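Local coordinates for manganese-binding protein (Chlamydia trachomatis, PDB 6NSI), which captures iron, preferably Fe(2+), and also manganese and nickel, and delivers them to the membrane permease of an ABC transporter for import, at residues Ile218-Thr231 and Gln248-Asn261. Residues are numbered along the deposited sequence; the frame is centred on the assembly and turned at random.
With NA (sodium ion), chain C; FE (Fe (III) ion), chain B.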
loop_
_atom_site.group_PDB
_atom_site.type_symbol
_atom_site.label_atom_id
_atom_site.label_comp_id
_atom_site.label_asym_id
_atom_site.label_seq_id
_atom_site.Cartn_x
_atom_site.Cartn_y
_atom_site.Cartn_z
ATOM N N ILE A 218 8.615 18.880 10.823
ATOM C CA ILE A 218 7.318 19.365 11.304
ATOM C C ILE A 218 7.370 20.874 11.531
ATOM O O ILE A 218 6.464 21.614 11.132
ATOM C CB ILE A 218 6.916 18.606 12.586
ATOM C CG1 ILE A 218 6.320 17.245 12.250
ATOM C CG2 ILE A 218 5.956 19.427 13.453
ATOM C CD1 ILE A 218 6.228 16.353 13.479
ATOM N N SER A 219 8.446 21.361 12.137
ATOM C CA SER A 219 8.525 22.788 12.411
ATOM C C SER A 219 8.847 23.591 11.150
ATOM O O SER A 219 8.349 24.712 10.993
ATOM C CB SER A 219 9.542 23.046 13.531
ATOM O OG SER A 219 10.842 23.179 13.010
ATOM N N ALA A 220 9.628 23.031 10.223
ATOM C CA ALA A 220 9.925 23.751 8.989
ATOM C C ALA A 220 8.676 23.913 8.137
ATOM O O ALA A 220 8.459 24.973 7.546
ATOM C CB ALA A 220 11.018 23.033 8.193
ATOM N N ASN A 221 7.838 22.876 8.068
ATOM C CA ASN A 221 6.641 22.896 7.237
ATOM C C ASN A 221 5.375 23.227 8.013
ATOM O O ASN A 221 4.285 23.188 7.435
ATOM C CB ASN A 221 6.486 21.556 6.521
ATOM C CG ASN A 221 7.632 21.286 5.577
ATOM O OD1 ASN A 221 8.269 20.230 5.624
ATOM N ND2 ASN A 221 7.931 22.258 4.745
ATOM N N ASP A 222 5.495 23.558 9.299
ATOM C CA ASP A 222 4.335 23.903 10.123
ATOM C C ASP A 222 3.263 22.827 10.046
ATOM O O ASP A 222 2.075 23.115 9.891
ATOM C CB ASP A 222 3.760 25.260 9.717
ATOM C CG ASP A 222 4.771 26.358 9.829
ATOM O OD1 ASP A 222 5.346 26.478 10.926
ATOM O OD2 ASP A 222 4.989 27.097 8.837
ATOM N N VAL A 223 3.691 21.566 10.137
ATOM C CA VAL A 223 2.754 20.456 10.159
ATOM C C VAL A 223 2.008 20.471 11.490
ATOM O O VAL A 223 2.624 20.572 12.556
ATOM C CB VAL A 223 3.516 19.132 9.953
ATOM C CG1 VAL A 223 2.597 17.961 10.103
ATOM C CG2 VAL A 223 4.210 19.089 8.596
ATOM N N GLU A 224 0.675 20.352 11.447
ATOM C CA GLU A 224 -0.105 20.401 12.674
ATOM C C GLU A 224 -0.564 19.034 13.156
ATOM O O GLU A 224 -0.951 18.903 14.325
ATOM C CB GLU A 224 -1.339 21.295 12.494
ATOM C CG GLU A 224 -1.028 22.710 12.071
ATOM C CD GLU A 224 -2.272 23.420 11.555
ATOM O OE1 GLU A 224 -3.341 23.298 12.197
ATOM O OE2 GLU A 224 -2.195 24.059 10.488
ATOM N N VAL A 225 -0.522 18.020 12.293
ATOM C CA VAL A 225 -1.016 16.697 12.632
ATOM C C VAL A 225 -0.103 15.647 12.005
ATOM O O VAL A 225 0.456 15.842 10.919
ATOM C CB VAL A 225 -2.492 16.540 12.176
ATOM C CG1 VAL A 225 -2.630 16.955 10.730
ATOM C CG2 VAL A 225 -2.999 15.122 12.418
ATOM N N VAL A 226 0.060 14.529 12.718
ATOM C CA VAL A 226 0.825 13.383 12.251
ATOM C C VAL A 226 -0.080 12.156 12.333
ATOM O O VAL A 226 -1.040 12.122 13.100
ATOM C CB VAL A 226 2.109 13.195 13.085
ATOM C CG1 VAL A 226 2.934 14.485 13.085
ATOM C CG2 VAL A 226 1.752 12.818 14.523
ATOM N N PHE A 227 0.245 11.127 11.556
ATOM C CA PHE A 227 -0.659 9.995 11.370
ATOM C C PHE A 227 -0.050 8.700 11.907
ATOM O O PHE A 227 0.913 8.180 11.336
ATOM C CB PHE A 227 -1.017 9.832 9.894
ATOM C CG PHE A 227 -1.773 11.005 9.319
ATOM C CD1 PHE A 227 -1.087 12.126 8.839
ATOM C CD2 PHE A 227 -3.165 10.989 9.257
ATOM C CE1 PHE A 227 -1.782 13.209 8.284
ATOM C CE2 PHE A 227 -3.879 12.089 8.699
ATOM C CZ PHE A 227 -3.185 13.185 8.224
ATOM N N LEU A 228 -0.668 8.151 12.946
ATOM C CA LEU A 228 -0.390 6.793 13.400
ATOM C C LEU A 228 -0.885 5.784 12.380
ATOM O O LEU A 228 -1.823 6.052 11.631
ATOM C CB LEU A 228 -1.096 6.523 14.730
ATOM C CG LEU A 228 -0.707 7.489 15.848
ATOM C CD1 LEU A 228 -1.714 7.393 16.990
ATOM C CD2 LEU A 228 0.667 7.122 16.333
ATOM N N GLU A 229 -0.261 4.597 12.379
ATOM C CA GLU A 229 -0.677 3.489 11.530
ATOM C C GLU A 229 -1.068 2.298 12.387
ATOM O O GLU A 229 -0.415 1.993 13.391
ATOM C CB GLU A 229 0.421 3.050 10.544
ATOM C CG GLU A 229 0.913 4.168 9.634
ATOM C CD GLU A 229 2.304 3.897 9.083
ATOM O OE1 GLU A 229 2.681 2.704 8.971
ATOM O OE2 GLU A 229 3.014 4.878 8.752
ATOM N N ASP A 230 -2.097 1.609 11.920
ATOM C CA ASP A 230 -2.597 0.385 12.577
ATOM C C ASP A 230 -1.444 -0.604 12.563
ATOM O O ASP A 230 -0.721 -0.630 11.593
ATOM C CB ASP A 230 -3.738 -0.231 11.779
ATOM C CG ASP A 230 -4.466 -1.334 12.517
ATOM O OD1 ASP A 230 -5.095 -1.034 13.492
ATOM O OD2 ASP A 230 -4.365 -2.458 12.106
ATOM N N THR A 231 -1.188 -1.249 13.695
ATOM C CA THR A 231 -0.173 -2.317 13.936
ATOM C C THR A 231 1.283 -1.832 13.973
ATOM O O THR A 231 2.108 -2.638 14.324
ATOM C CB THR A 231 -0.191 -3.477 12.931
ATOM O OG1 THR A 231 0.500 -3.024 11.775
ATOM C CG2 THR A 231 -1.564 -3.976 12.548
ATOM N N GLN A 248 3.797 25.470 20.102
ATOM C CA GLN A 248 3.723 24.910 18.750
ATOM C C GLN A 248 2.732 23.750 18.678
ATOM O O GLN A 248 3.019 22.649 19.131
ATOM C CB GLN A 248 5.105 24.443 18.278
ATOM C CG GLN A 248 5.167 24.180 16.782
ATOM C CD GLN A 248 6.054 23.000 16.418
ATOM O OE1 GLN A 248 7.268 23.146 16.252
ATOM N NE2 GLN A 248 5.449 21.823 16.287
ATOM N N LYS A 249 1.568 23.999 18.086
ATOM C CA LYS A 249 0.503 23.004 18.092
ATOM C C LYS A 249 0.841 21.817 17.189
ATOM O O LYS A 249 1.265 21.992 16.039
ATOM C CB LYS A 249 -0.816 23.653 17.668
ATOM C CG LYS A 249 -1.415 24.507 18.777
ATOM C CD LYS A 249 -2.706 25.166 18.351
ATOM C CE LYS A 249 -2.694 26.628 18.744
ATOM N NZ LYS A 249 -3.677 26.952 19.823
ATOM N N ILE A 250 0.648 20.606 17.724
ATOM C CA ILE A 250 0.900 19.345 17.026
ATOM C C ILE A 250 0.083 18.247 17.706
ATOM O O ILE A 250 0.086 18.114 18.937
ATOM C CB ILE A 250 2.402 18.994 17.011
ATOM C CG1 ILE A 250 2.628 17.673 16.295
ATOM C CG2 ILE A 250 2.951 18.872 18.427
ATOM C CD1 ILE A 250 2.117 17.660 14.881
ATOM N N ARG A 251 -0.631 17.456 16.917
ATOM C CA ARG A 251 -1.518 16.441 17.458
ATOM C C ARG A 251 -1.401 15.179 16.619
ATOM O O ARG A 251 -0.860 15.191 15.510
ATOM C CB ARG A 251 -2.964 16.927 17.466
ATOM C CG ARG A 251 -3.461 17.215 16.055
ATOM C CD ARG A 251 -4.747 18.011 16.033
ATOM N NE ARG A 251 -5.446 17.778 14.774
ATOM C CZ ARG A 251 -5.358 18.565 13.705
ATOM N NH1 ARG A 251 -4.603 19.672 13.731
ATOM N NH2 ARG A 251 -6.032 18.244 12.606
ATOM N N LEU A 252 -1.919 14.083 17.166
ATOM C CA LEU A 252 -2.085 12.833 16.436
ATOM C C LEU A 252 -3.419 12.860 15.704
ATOM O O LEU A 252 -4.409 13.379 16.227
ATOM C CB LEU A 252 -2.046 11.629 17.386
ATOM C CG LEU A 252 -0.900 11.440 18.387
ATOM C CD1 LEU A 252 -1.295 10.401 19.441
ATOM C CD2 LEU A 252 0.401 11.021 17.686
ATOM N N ALA A 253 -3.445 12.299 14.496
ATOM C CA ALA A 253 -4.705 12.203 13.775
ATOM C C ALA A 253 -5.688 11.356 14.571
ATOM O O ALA A 253 -5.296 10.494 15.361
ATOM C CB ALA A 253 -4.486 11.613 12.383
ATOM N N LYS A 254 -6.981 11.624 14.375
ATOM C CA LYS A 254 -8.000 10.923 15.148
ATOM C C LYS A 254 -7.984 9.427 14.847
ATOM O O LYS A 254 -7.819 8.600 15.750
ATOM C CB LYS A 254 -9.378 11.521 14.864
ATOM C CG LYS A 254 -9.765 12.693 15.760
ATOM C CD LYS A 254 -10.062 12.238 17.196
ATOM C CE LYS A 254 -9.431 13.181 18.213
ATOM N NZ LYS A 254 -8.921 12.450 19.400
ATOM N N SER A 255 -8.133 9.057 13.554
ATOM C CA SER A 255 -8.157 7.650 13.167
ATOM C C SER A 255 -6.809 7.216 12.609
ATOM O O SER A 255 -6.126 8.003 11.950
ATOM C CB SER A 255 -9.223 7.379 12.097
ATOM O OG SER A 255 -10.412 8.102 12.351
ATOM N N PRO A 256 -6.430 5.955 12.826
ATOM C CA PRO A 256 -5.156 5.468 12.287
ATOM C C PRO A 256 -5.263 5.234 10.790
ATOM O O PRO A 256 -6.348 4.999 10.249
ATOM C CB PRO A 256 -4.918 4.155 13.050
ATOM C CG PRO A 256 -6.290 3.669 13.409
ATOM C CD PRO A 256 -7.165 4.909 13.570
ATOM N N LEU A 257 -4.121 5.331 10.114
ATOM C CA LEU A 257 -4.059 4.945 8.718
ATOM C C LEU A 257 -3.718 3.463 8.627
ATOM O O LEU A 257 -3.166 2.874 9.552
ATOM C CB LEU A 257 -3.017 5.779 7.974
ATOM C CG LEU A 257 -3.205 7.300 7.928
ATOM C CD1 LEU A 257 -2.010 7.913 7.170
ATOM C CD2 LEU A 257 -4.503 7.650 7.206
ATOM N N TYR A 258 -4.067 2.856 7.505
ATOM C CA TYR A 258 -3.716 1.459 7.271
ATOM C C TYR A 258 -2.659 1.426 6.181
ATOM O O TYR A 258 -2.959 1.667 5.009
ATOM C CB TYR A 258 -4.953 0.640 6.920
ATOM C CG TYR A 258 -5.853 0.522 8.125
ATOM C CD1 TYR A 258 -6.664 1.590 8.520
ATOM C CD2 TYR A 258 -5.867 -0.630 8.896
ATOM C CE1 TYR A 258 -7.477 1.498 9.646
ATOM C CE2 TYR A 258 -6.674 -0.724 10.016
ATOM C CZ TYR A 258 -7.476 0.340 10.385
ATOM O OH TYR A 258 -8.281 0.236 11.507
ATOM N N SER A 259 -1.419 1.149 6.581
ATOM C CA SER A 259 -0.279 1.185 5.676
ATOM C C SER A 259 -0.026 -0.175 5.024
ATOM O O SER A 259 -0.002 -0.294 3.796
ATOM C CB SER A 259 0.963 1.625 6.455
ATOM O OG SER A 259 1.194 0.706 7.516
ATOM N N ASP A 260 0.189 -1.205 5.838
ATOM C CA ASP A 260 0.636 -2.500 5.355
ATOM C C ASP A 260 -0.467 -3.546 5.407
ATOM O O ASP A 260 -0.215 -4.730 5.133
ATOM C CB ASP A 260 1.845 -2.968 6.163
ATOM C CG ASP A 260 3.119 -2.188 5.839
ATOM O OD1 ASP A 260 3.230 -1.585 4.737
ATOM O OD2 ASP A 260 4.024 -2.194 6.700
ATOM N N ASN A 261 -1.682 -3.149 5.768
ATOM C CA ASN A 261 -2.749 -4.117 5.945
ATOM C C ASN A 261 -4.073 -3.449 5.599
ATOM O O ASN A 261 -4.118 -2.302 5.153
ATOM C CB ASN A 261 -2.748 -4.700 7.367
ATOM C CG ASN A 261 -3.103 -3.662 8.444
ATOM O OD1 ASN A 261 -2.968 -2.455 8.241
ATOM N ND2 ASN A 261 -3.531 -4.143 9.607
HETATM NA NA NA C . 7.521 26.720 11.761
HETATM FE FE FE B . 5.220 -1.119 4.868
HETATM O O HOH W 1 7.971 27.313 9.359
HETATM O O HOH W 2 -2.385 20.599 16.024
HETATM O O HOH W 3 -3.503 8.431 11.682
HETATM O O HOH W 4 -3.322 8.830 14.009
HETATM O O HOH W 5 -1.291 -0.579 8.820
#
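Phe227 meets both Ala253 and Leu257: its CD2 lies 3.5 Å from Ala253 CB, a methyl small enough for the ring to lie close to the backbone, while Leu257 CD1 packs against Phe227 CB. On the other side of the paired strands, branched side chains pack together, Val226 CG1 touching Ile250 CD1 at 3.7 Å and Val226 CG2 touching Leu252 CD2.

The parallel strands 225-226 and 251-252 are joined by Arg251 N to Glu224 O, Val226 N to Arg251 O and Ala253 N to Val226 O (2.8 Å). Arg251 lays one guanidinium face over Val225 CB and reaches Glu280 in a salt bridge. Where the strands part, two waters bridge Leu228 N to Ala253 O and Leu228 O to Ser255 O; pairing then resumes with a register shifted by two, Leu257 N donating to Leu228 O.

At the polar edge, Asn261 ND2 gives a nearly straight bond (171°) to the anti lone pair of Asp230 OD2. Ser259 OG donates to Glu229 OE1 at 2.9 Å from above the carboxylate plane; that oxygen also holds His168 ND1, probably orienting this iron ligand. Asp260 chelates iron(III) through both oxygens, completing with His36, His102 and His168 a metal site consistent with family 9 solute-binding proteins.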